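Poly(A) ribonuclease pop2 (PDB 2P51) removes poly(A) tails from mRNA as the catalytic 3'-exoribonuclease subunit of the CCR4-NOT complex, releasing 5'-AMP with the help of divalent metal ions. Local coordinates at residues Arg44-Gly56 against His236-Phe250. Numbering follows the deposited sequence.
Sequences RYPVVSMDTEFPG and HQAGSDALLTARIFF. With MG (magnesium ion), chain C; MG (magnesium ion), chain B.
The two-metal active site of a DEDD nuclease is built where Asp51 and Glu53 of strand 47-53 face Asp241 of helix 238-257, with a magnesium ion clamped between the three carboxylates. Asp51 OD2 and Glu53 OE2 each lie 2.1 Å from this ion, and Asp241 OD2 binds it from the helix. The metal draws like charges together: Asp241 OD2 sits 3.0 Å from Glu53 OE2, their carboxylate planes turned 66° apart. Asp51 bridges both metals, its CG swung opposite the backbone N (chi1 -172°), with OD1 on the second magnesium, which Asp172 also ligates. His236 N meets Asp241 OD1 on the syn side at 3.1 Å, and Arg231 forms a salt bridge to it, which probably helps fix the carboxylate's rotation. The His236 ring lies with one face under Glu53 OE1, 3.3 Å from NE2, at an angle too poor for a hydrogen bond; in the ring plane, NE2 pairs with a water that donates to Phe54 O. Replacing His236 by an alanine removes the ring, which is likely to leave Glu53 OE1 without its cover and break the water link to Phe54 O, just beyond the strand. In the RNase H-like fold the helix packs on the central sheet, running roughly antiparallel to strand 47-53 (141°), with the axes of the segments 6.5 Å apart. Ala238 CB packs on Asp51 O, Ala242 CB lies against the backbone at Met50, and Ser49 OG presses on Ala246 CB at 3.1 Å. A water donates to both Met50 O and Thr245 OG1, joining strand to helix, while Val47 CG1 meets Phe250 CZ at the far end.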
loop_
_atom_site.group_PDB
_atom_site.type_symbol
_atom_site.label_atom_id
_atom_site.label_comp_id
_atom_site.label_asym_id
_atom_site.label_seq_id
_atom_site.Cartn_x
_atom_site.Cartn_y
_atom_site.Cartn_z
ATOM N N ARG A 44 9.169 16.531 7.061
ATOM C CA ARG A 44 10.268 16.002 7.856
ATOM C C ARG A 44 10.450 14.498 7.673
ATOM O O ARG A 44 11.542 13.974 7.928
ATOM C CB ARG A 44 10.044 16.284 9.355
ATOM C CG ARG A 44 10.347 17.732 9.750
ATOM C CD ARG A 44 9.987 17.907 11.220
ATOM N NE ARG A 44 8.532 18.084 11.304
ATOM C CZ ARG A 44 7.830 17.726 12.349
ATOM N NH1 ARG A 44 8.473 17.148 13.366
ATOM N NH2 ARG A 44 6.527 17.930 12.403
ATOM N N TYR A 45 9.386 13.794 7.285
ATOM C CA TYR A 45 9.410 12.327 7.123
ATOM C C TYR A 45 8.837 11.953 5.741
ATOM O O TYR A 45 7.714 11.459 5.638
ATOM C CB TYR A 45 8.597 11.678 8.249
ATOM C CG TYR A 45 9.142 11.967 9.633
ATOM C CD1 TYR A 45 10.117 11.161 10.216
ATOM C CD2 TYR A 45 8.639 13.099 10.324
ATOM C CE1 TYR A 45 10.594 11.481 11.491
ATOM C CE2 TYR A 45 9.104 13.400 11.592
ATOM C CZ TYR A 45 10.064 12.577 12.143
ATOM O OH TYR A 45 10.526 12.889 13.402
ATOM N N PRO A 46 9.595 12.276 4.687
ATOM C CA PRO A 46 9.044 12.261 3.336
ATOM C C PRO A 46 9.116 10.929 2.632
ATOM O O PRO A 46 8.924 10.875 1.398
ATOM C CB PRO A 46 9.935 13.300 2.615
ATOM C CG PRO A 46 11.276 13.151 3.288
ATOM C CD PRO A 46 10.972 12.839 4.736
ATOM N N VAL A 47 9.369 9.840 3.314
ATOM C CA VAL A 47 9.433 8.480 2.750
ATOM C C VAL A 47 8.167 7.753 3.250
ATOM O O VAL A 47 8.023 7.520 4.446
ATOM C CB VAL A 47 10.717 7.730 3.090
ATOM C CG1 VAL A 47 10.691 6.317 2.466
ATOM C CG2 VAL A 47 11.941 8.489 2.609
ATOM N N VAL A 48 7.254 7.458 2.313
ATOM C CA VAL A 48 5.984 6.832 2.705
ATOM C C VAL A 48 5.949 5.372 2.261
ATOM O O VAL A 48 6.050 5.151 1.027
ATOM C CB VAL A 48 4.825 7.560 2.035
ATOM C CG1 VAL A 48 3.499 6.889 2.426
ATOM C CG2 VAL A 48 4.785 9.058 2.379
ATOM N N SER A 49 5.803 4.428 3.175
ATOM C CA SER A 49 5.700 2.995 2.819
ATOM C C SER A 49 4.242 2.589 2.891
ATOM O O SER A 49 3.577 3.055 3.853
ATOM C CB SER A 49 6.564 2.111 3.738
ATOM O OG SER A 49 7.933 2.537 3.565
ATOM N N MET A 50 3.787 1.766 1.933
ATOM C CA MET A 50 2.339 1.556 1.821
ATOM C C MET A 50 2.022 0.096 1.569
ATOM O O MET A 50 2.784 -0.624 0.896
ATOM C CB MET A 50 1.781 2.440 0.684
ATOM C CG MET A 50 0.316 2.325 0.364
ATOM S SD MET A 50 -0.054 0.973 -0.798
ATOM C CE MET A 50 0.503 1.763 -2.330
ATOM N N ASP A 51 0.853 -0.263 2.126
ATOM C CA ASP A 51 0.232 -1.551 1.833
ATOM C C ASP A 51 -1.286 -1.379 1.819
ATOM O O ASP A 51 -1.746 -0.355 2.401
ATOM C CB ASP A 51 0.588 -2.640 2.865
ATOM C CG ASP A 51 0.113 -4.032 2.458
ATOM O OD1 ASP A 51 0.110 -4.314 1.233
ATOM O OD2 ASP A 51 -0.234 -4.787 3.388
ATOM N N THR A 52 -2.028 -2.326 1.234
ATOM C CA THR A 52 -3.479 -2.248 1.360
ATOM C C THR A 52 -4.020 -3.649 1.677
ATOM O O THR A 52 -3.367 -4.650 1.409
ATOM C CB THR A 52 -4.229 -1.781 0.087
ATOM O OG1 THR A 52 -4.221 -2.823 -0.887
ATOM C CG2 THR A 52 -3.579 -0.503 -0.504
ATOM N N GLU A 53 -5.198 -3.719 2.295
ATOM C CA GLU A 53 -5.894 -4.988 2.393
ATOM C C GLU A 53 -7.208 -4.833 1.585
ATOM O O GLU A 53 -7.833 -3.754 1.582
ATOM C CB GLU A 53 -6.203 -5.395 3.828
ATOM C CG GLU A 53 -5.019 -5.461 4.781
ATOM C CD GLU A 53 -3.923 -6.394 4.352
ATOM O OE1 GLU A 53 -4.181 -7.464 3.788
ATOM O OE2 GLU A 53 -2.727 -6.040 4.588
ATOM N N PHE A 54 -7.645 -5.888 0.936
ATOM C CA PHE A 54 -8.807 -5.892 0.060
ATOM C C PHE A 54 -9.296 -7.336 -0.020
ATOM O O PHE A 54 -8.593 -8.243 0.462
ATOM C CB PHE A 54 -8.427 -5.329 -1.310
ATOM C CG PHE A 54 -7.218 -6.005 -1.931
ATOM C CD1 PHE A 54 -7.359 -7.160 -2.699
ATOM C CD2 PHE A 54 -5.946 -5.451 -1.758
ATOM C CE1 PHE A 54 -6.262 -7.767 -3.269
ATOM C CE2 PHE A 54 -4.838 -6.074 -2.308
ATOM C CZ PHE A 54 -5.020 -7.224 -3.071
ATOM N N PRO A 55 -10.482 -7.568 -0.523
ATOM C CA PRO A 55 -11.091 -8.913 -0.374
ATOM C C PRO A 55 -10.664 -9.935 -1.411
ATOM O O PRO A 55 -11.464 -10.757 -1.887
ATOM C CB PRO A 55 -12.591 -8.621 -0.443
ATOM C CG PRO A 55 -12.777 -7.312 -1.076
ATOM C CD PRO A 55 -11.442 -6.600 -1.119
ATOM N N GLY A 56 -9.374 -9.912 -1.752
ATOM C CA GLY A 56 -8.821 -10.973 -2.572
ATOM C C GLY A 56 -9.109 -10.815 -4.055
ATOM O O GLY A 56 -9.351 -9.694 -4.514
ATOM N N HIS A 236 -0.649 -9.182 8.063
ATOM C CA HIS A 236 -1.830 -9.186 7.221
ATOM C C HIS A 236 -2.808 -8.144 7.729
ATOM O O HIS A 236 -4.013 -8.287 7.492
ATOM C CB HIS A 236 -2.413 -10.620 7.126
ATOM C CG HIS A 236 -3.167 -10.773 5.851
ATOM N ND1 HIS A 236 -2.608 -11.392 4.748
ATOM C CD2 HIS A 236 -4.413 -10.370 5.495
ATOM C CE1 HIS A 236 -3.486 -11.367 3.747
ATOM N NE2 HIS A 236 -4.608 -10.761 4.176
ATOM N N GLN A 237 -2.285 -7.086 8.361
ATOM C CA GLN A 237 -3.026 -5.849 8.555
ATOM C C GLN A 237 -2.196 -4.738 7.905
ATOM O O GLN A 237 -0.966 -4.805 8.040
ATOM C CB GLN A 237 -3.397 -5.522 10.012
ATOM C CG GLN A 237 -4.542 -6.481 10.454
ATOM C CD GLN A 237 -5.402 -5.889 11.540
ATOM O OE1 GLN A 237 -5.897 -4.768 11.478
ATOM N NE2 GLN A 237 -5.609 -6.615 12.661
ATOM N N ALA A 238 -2.838 -3.800 7.212
ATOM C CA ALA A 238 -2.041 -2.940 6.311
ATOM C C ALA A 238 -1.093 -2.032 7.070
ATOM O O ALA A 238 -0.016 -1.722 6.550
ATOM C CB ALA A 238 -2.911 -2.134 5.386
ATOM N N GLY A 239 -1.439 -1.555 8.261
ATOM C CA GLY A 239 -0.572 -0.694 9.035
ATOM C C GLY A 239 0.729 -1.379 9.349
ATOM O O GLY A 239 1.838 -0.880 9.058
ATOM N N SER A 240 0.665 -2.566 9.918
ATOM C CA SER A 240 1.833 -3.354 10.293
ATOM C C SER A 240 2.605 -3.773 9.057
ATOM O O SER A 240 3.849 -3.690 9.032
ATOM C CB SER A 240 1.342 -4.580 11.081
ATOM O OG SER A 240 2.454 -5.398 11.409
ATOM N N ASP A 241 1.891 -4.205 8.019
ATOM C CA ASP A 241 2.615 -4.607 6.798
ATOM C C ASP A 241 3.352 -3.416 6.167
ATOM O O ASP A 241 4.491 -3.589 5.670
ATOM C CB ASP A 241 1.666 -5.211 5.774
ATOM C CG ASP A 241 1.018 -6.519 6.179
ATOM O OD1 ASP A 241 1.525 -7.222 7.096
ATOM O OD2 ASP A 241 -0.035 -6.902 5.588
ATOM N N ALA A 242 2.759 -2.240 6.176
ATOM C CA ALA A 242 3.419 -1.051 5.607
ATOM C C ALA A 242 4.644 -0.696 6.415
ATOM O O ALA A 242 5.709 -0.279 5.925
ATOM C CB ALA A 242 2.440 0.134 5.591
ATOM N N LEU A 243 4.558 -0.829 7.739
ATOM C CA LEU A 243 5.724 -0.496 8.571
ATOM C C LEU A 243 6.845 -1.481 8.320
ATOM O O LEU A 243 8.036 -1.153 8.274
ATOM C CB LEU A 243 5.283 -0.555 10.041
ATOM C CG LEU A 243 6.390 -0.447 11.103
ATOM C CD1 LEU A 243 7.143 0.852 10.967
ATOM C CD2 LEU A 243 5.801 -0.557 12.506
ATOM N N LEU A 244 6.531 -2.791 8.188
ATOM C CA LEU A 244 7.593 -3.753 7.892
ATOM C C LEU A 244 8.255 -3.470 6.546
ATOM O O LEU A 244 9.477 -3.660 6.413
ATOM C CB LEU A 244 6.997 -5.181 7.863
ATOM C CG LEU A 244 8.000 -6.322 7.971
ATOM C CD1 LEU A 244 8.836 -6.202 9.239
ATOM C CD2 LEU A 244 7.260 -7.663 7.952
ATOM N N THR A 245 7.400 -3.052 5.590
ATOM C CA THR A 245 7.879 -2.661 4.278
ATOM C C THR A 245 8.915 -1.549 4.426
ATOM O O THR A 245 10.011 -1.618 3.820
ATOM C CB THR A 245 6.710 -2.182 3.402
ATOM O OG1 THR A 245 5.826 -3.328 3.206
ATOM C CG2 THR A 245 7.151 -1.756 2.007
ATOM N N ALA A 246 8.602 -0.536 5.213
ATOM C CA ALA A 246 9.591 0.560 5.407
ATOM C C ALA A 246 10.894 0.021 5.969
ATOM O O ALA A 246 12.019 0.338 5.519
ATOM C CB ALA A 246 9.028 1.596 6.361
ATOM N N ARG A 247 10.772 -0.806 7.017
ATOM C CA ARG A 247 12.004 -1.267 7.669
ATOM C C ARG A 247 12.820 -2.146 6.732
ATOM O O ARG A 247 14.067 -2.021 6.714
ATOM C CB ARG A 247 11.670 -2.013 8.982
ATOM C CG ARG A 247 10.921 -1.071 9.912
ATOM C CD ARG A 247 10.569 -1.724 11.217
ATOM N NE ARG A 247 10.453 -0.608 12.179
ATOM C CZ ARG A 247 10.161 -0.853 13.455
ATOM N NH1 ARG A 247 9.978 -2.131 13.798
ATOM N NH2 ARG A 247 10.081 0.209 14.240
ATOM N N ILE A 248 12.204 -3.023 5.956
ATOM C CA ILE A 248 12.966 -3.821 4.980
ATOM C C ILE A 248 13.642 -2.923 3.932
ATOM O O ILE A 248 14.798 -3.174 3.523
ATOM C CB ILE A 248 12.058 -4.888 4.356
ATOM C CG1 ILE A 248 11.671 -6.019 5.333
ATOM C CG2 ILE A 248 12.701 -5.485 3.107
ATOM C CD1 ILE A 248 10.418 -6.706 4.767
ATOM N N PHE A 249 12.911 -1.886 3.499
ATOM C CA PHE A 249 13.505 -1.017 2.475
ATOM C C PHE A 249 14.823 -0.432 2.962
ATOM O O PHE A 249 15.828 -0.482 2.250
ATOM C CB PHE A 249 12.545 0.130 2.069
ATOM C CG PHE A 249 13.223 1.136 1.132
ATOM C CD1 PHE A 249 13.432 0.817 -0.199
ATOM C CD2 PHE A 249 13.639 2.376 1.624
ATOM C CE1 PHE A 249 14.044 1.735 -1.048
ATOM C CE2 PHE A 249 14.252 3.288 0.770
ATOM C CZ PHE A 249 14.467 2.971 -0.552
ATOM N N PHE A 250 14.847 0.122 4.186
ATOM C CA PHE A 250 16.086 0.804 4.617
ATOM C C PHE A 250 17.196 -0.232 4.815
ATOM O O PHE A 250 18.382 0.049 4.550
ATOM C CB PHE A 250 15.840 1.656 5.852
ATOM C CG PHE A 250 15.041 2.907 5.430
ATOM C CD1 PHE A 250 15.701 3.953 4.819
ATOM C CD2 PHE A 250 13.661 2.979 5.640
ATOM C CE1 PHE A 250 15.006 5.091 4.415
ATOM C CE2 PHE A 250 12.967 4.119 5.270
ATOM C CZ PHE A 250 13.643 5.161 4.675
HETATM MG MG MG C . -0.925 -6.714 3.759
HETATM MG MG MG B . 0.659 -5.491 -0.352
HETATM O O HOH W 1 3.702 -3.168 1.449
HETATM O O HOH W 2 -1.258 -6.127 -0.789
HETATM O O HOH W 3 -1.825 -6.796 1.833
HETATM O O HOH W 4 -7.039 -10.389 2.387
HETATM O O HOH W 5 2.666 -5.065 -0.159
HETATM O O HOH W 6 0.794 -7.054 0.898
HETATM O O HOH W 7 1.361 -6.670 -1.982
#